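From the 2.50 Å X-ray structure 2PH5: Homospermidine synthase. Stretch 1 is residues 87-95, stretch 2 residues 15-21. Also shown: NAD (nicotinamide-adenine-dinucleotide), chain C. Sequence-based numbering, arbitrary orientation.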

# COMPACT_ATOMS: atom_id res chain seq x y z
N LEU A 87 18.83 9.09 34.59
CA LEU A 87 18.88 9.66 33.25
C LEU A 87 17.99 8.85 32.31
O LEU A 87 18.34 7.73 31.94
CB LEU A 87 20.32 9.68 32.72
CG LEU A 87 20.53 10.11 31.26
CD1 LEU A 87 19.99 11.51 31.05
CD2 LEU A 87 22.01 10.08 30.91
N ILE A 88 16.84 9.40 31.93
CA ILE A 88 15.96 8.70 31.01
C ILE A 88 16.42 9.09 29.61
O ILE A 88 16.30 10.25 29.21
CB ILE A 88 14.48 9.09 31.22
CG1 ILE A 88 14.05 8.77 32.65
CG2 ILE A 88 13.57 8.30 30.28
CD1 ILE A 88 12.67 9.27 33.00
N ASP A 89 16.99 8.13 28.88
CA ASP A 89 17.51 8.38 27.54
C ASP A 89 16.47 8.06 26.47
O ASP A 89 16.17 6.90 26.21
CB ASP A 89 18.77 7.52 27.32
CG ASP A 89 19.45 7.78 25.97
OD1 ASP A 89 20.52 7.17 25.74
OD2 ASP A 89 18.92 8.56 25.14
N VAL A 90 15.90 9.10 25.87
CA VAL A 90 14.91 8.92 24.82
C VAL A 90 15.29 9.83 23.64
O VAL A 90 14.43 10.45 23.00
CB VAL A 90 13.49 9.27 25.32
CG1 VAL A 90 13.06 8.28 26.40
CG2 VAL A 90 13.45 10.68 25.87
N SER A 91 16.60 9.89 23.36
CA SER A 91 17.16 10.70 22.28
C SER A 91 17.56 9.86 21.09
O SER A 91 17.32 8.66 21.05
CB SER A 91 18.40 11.45 22.77
OG SER A 91 19.43 10.54 23.12
N ILE A 92 18.19 10.51 20.12
CA ILE A 92 18.69 9.83 18.95
C ILE A 92 20.06 10.45 18.63
O ILE A 92 20.36 11.57 19.04
CB ILE A 92 17.72 9.98 17.76
CG1 ILE A 92 17.84 8.74 16.88
CG2 ILE A 92 17.98 11.26 16.97
CD1 ILE A 92 17.27 7.50 17.54
N GLY A 93 20.91 9.70 17.94
CA GLY A 93 22.22 10.23 17.59
C GLY A 93 23.20 10.47 18.74
O GLY A 93 24.24 11.09 18.53
N ILE A 94 22.89 9.99 19.94
CA ILE A 94 23.82 10.16 21.07
C ILE A 94 24.26 8.80 21.59
O ILE A 94 23.43 7.92 21.85
CB ILE A 94 23.20 10.94 22.23
CG1 ILE A 94 22.69 12.30 21.76
CG2 ILE A 94 24.24 11.17 23.32
CD1 ILE A 94 22.02 13.12 22.86
N SER A 95 25.57 8.62 21.74
CA SER A 95 26.15 7.36 22.21
C SER A 95 25.61 6.81 23.54
O SER A 95 25.94 7.33 24.60
CB SER A 95 27.67 7.51 22.28
OG SER A 95 28.28 6.43 22.96
PA NAD C . 12.35 11.61 17.93
O1A NAD C . 13.24 11.80 16.73
O2A NAD C . 10.91 11.97 17.80
O5B NAD C . 12.95 12.40 19.21
C5B NAD C . 14.33 12.30 19.55
C4B NAD C . 14.73 13.56 20.34
O4B NAD C . 16.11 13.43 20.61
C3B NAD C . 14.54 14.87 19.57
O3B NAD C . 13.74 15.78 20.33
C2B NAD C . 15.94 15.39 19.37
O2B NAD C . 16.07 16.79 19.35
C1B NAD C . 16.73 14.69 20.47
N9A NAD C . 18.15 14.43 20.17
C8A NAD C . 18.66 14.19 18.89
N7A NAD C . 19.88 14.74 18.72
C5A NAD C . 20.17 15.36 19.89
C6A NAD C . 21.30 16.08 20.30
N6A NAD C . 22.37 16.28 19.53
N1A NAD C . 21.28 16.60 21.58
C2A NAD C . 20.21 16.43 22.44
N3A NAD C . 19.10 15.71 22.06
C4A NAD C . 19.11 15.20 20.80
O3 NAD C . 12.44 10.06 18.26
PN NAD C . 11.84 9.16 19.44
O1N NAD C . 11.22 7.97 18.80
O2N NAD C . 11.00 10.04 20.32
O5D NAD C . 13.26 8.83 20.05
C5D NAD C . 13.52 8.00 21.16
C4D NAD C . 13.93 6.67 20.57
O4D NAD C . 13.12 5.66 21.12
C3D NAD C . 14.84 6.03 19.54
O3D NAD C . 16.13 5.78 20.07
C2D NAD C . 14.08 4.75 19.21
O2D NAD C . 14.89 3.74 18.68
C1D NAD C . 13.41 4.40 20.53
N1N NAD C . 12.09 3.74 20.46
C2N NAD C . 11.90 2.50 21.03
C3N NAD C . 10.62 1.92 20.94
C7N NAD C . 10.32 0.59 21.54
O7N NAD C . 9.04 0.11 21.42
N7N NAD C . 11.22 -0.12 22.19
C4N NAD C . 9.54 2.59 20.28
C5N NAD C . 9.77 3.86 19.71
C6N NAD C . 11.03 4.44 19.79
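Stretch 2, residues 15-21: RFVILGF

Stretch 2 lies beside stretch 1 as a parallel neighbour in a β-sheet. Residues 16-19 are extended, with phi between -101° and -110° and psi between 111° and 131°, and their strand runs in the same direction as strand 87-89, the axes crossing at -23° and approaching to 4.6 Å. The CA-CA distances fix the register: Leu87 pairs with Val17 at 4.7 Å, Ile88 with Ile18 at 4.6 Å, and Asp89 with Leu19 at 5.6 Å.

Three backbone hydrogen bonds hold this register. Ile88 N donates to Val17 O (2.8 Å, N-H...O angle 139°), Leu19 N to Ile88 O (3.2 Å, 145°), and Val90 N to Leu19 O (3.2 Å, 155°). Ile88 thus uses both its N and O toward stretch 2, as does Leu19 toward stretch 1. Two CA-H...O contacts supplement them, Leu87 CA to Val17 O at 3.2 Å and Ile18 CA to Ile88 O at 3.3 Å. Ser91 N lies 3.4 Å from Leu19 O, but the angle is poor; it donates instead to Asp89 OD2 (3.2 Å, 167°), which also accepts from Ser91 OG at 2.9 Å. Asp89 OD1 is satisfied elsewhere in the structure.

Side chains pack on both faces. Leu87, Val17, Asp89 and Leu19 share one, where Leu87 CD1 meets Val17 CG1 at 3.7 Å and Leu19 CD2 at 3.8 Å; beyond the strand, Ile94 CD1 reaches Leu19 CD1 at 3.4 Å. Ile88 and Ile18 share the other, their CB atoms 4.1 Å apart.

Past Leu19, Gly20 has phi/psi of 101/144; an ideal CB there would clash with Val90 O at 2.6 Å and Ser91 CA at 2.8 Å. NAD engages both loops: its O3D donates to Ser91 O at 3.3 Å, while Phe21 N makes a weak hydrogen bond to NAD O3B, also at 3.3 Å.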

# COMPACT_ATOMS: atom_id res chain seq x y z
N ARG A 15 16.12 13.37 41.14
CA ARG A 15 15.62 14.06 39.97
C ARG A 15 15.71 13.21 38.73
O ARG A 15 16.54 12.31 38.64
CB ARG A 15 16.39 15.38 39.77
CG ARG A 15 17.86 15.21 39.54
CD ARG A 15 18.69 15.91 40.62
NE ARG A 15 19.71 16.78 40.03
CZ ARG A 15 20.77 17.25 40.69
NH1 ARG A 15 20.96 16.93 41.96
NH2 ARG A 15 21.63 18.06 40.07
N PHE A 16 14.83 13.50 37.78
CA PHE A 16 14.80 12.77 36.52
C PHE A 16 15.37 13.65 35.41
O PHE A 16 14.83 14.72 35.13
CB PHE A 16 13.36 12.39 36.15
CG PHE A 16 12.84 11.18 36.88
CD1 PHE A 16 11.72 11.27 37.70
CD2 PHE A 16 13.45 9.95 36.72
CE1 PHE A 16 11.22 10.14 38.34
CE2 PHE A 16 12.96 8.81 37.36
CZ PHE A 16 11.84 8.91 38.17
N VAL A 17 16.46 13.21 34.80
CA VAL A 17 17.04 13.98 33.70
C VAL A 17 16.67 13.25 32.42
O VAL A 17 17.14 12.15 32.15
CB VAL A 17 18.60 14.06 33.76
CG1 VAL A 17 19.12 14.77 32.51
CG2 VAL A 17 19.05 14.81 35.01
N ILE A 18 15.80 13.84 31.61
CA ILE A 18 15.45 13.18 30.37
C ILE A 18 16.02 13.94 29.18
O ILE A 18 15.73 15.12 28.99
CB ILE A 18 13.90 13.00 30.25
CG1 ILE A 18 13.51 12.97 28.77
CG2 ILE A 18 13.17 14.05 31.07
CD1 ILE A 18 12.03 12.96 28.53
N LEU A 19 16.87 13.27 28.41
CA LEU A 19 17.44 13.94 27.25
C LEU A 19 16.68 13.47 26.04
O LEU A 19 16.49 12.27 25.83
CB LEU A 19 18.95 13.67 27.09
CG LEU A 19 19.36 12.36 26.43
CD1 LEU A 19 20.81 12.43 26.01
CD2 LEU A 19 19.11 11.23 27.40
N GLY A 20 16.25 14.43 25.23
CA GLY A 20 15.46 14.13 24.06
C GLY A 20 14.03 14.43 24.45
O GLY A 20 13.65 14.21 25.61
N PHE A 21 13.22 14.95 23.53
CA PHE A 21 11.83 15.24 23.84
C PHE A 21 10.97 15.09 22.59
O PHE A 21 10.21 15.99 22.22
CB PHE A 21 11.69 16.66 24.40
CG PHE A 21 10.50 16.85 25.32
CD1 PHE A 21 10.31 16.01 26.42
CD2 PHE A 21 9.57 17.87 25.09
CE1 PHE A 21 9.23 16.20 27.29
CE2 PHE A 21 8.49 18.07 25.96
CZ PHE A 21 8.31 17.23 27.06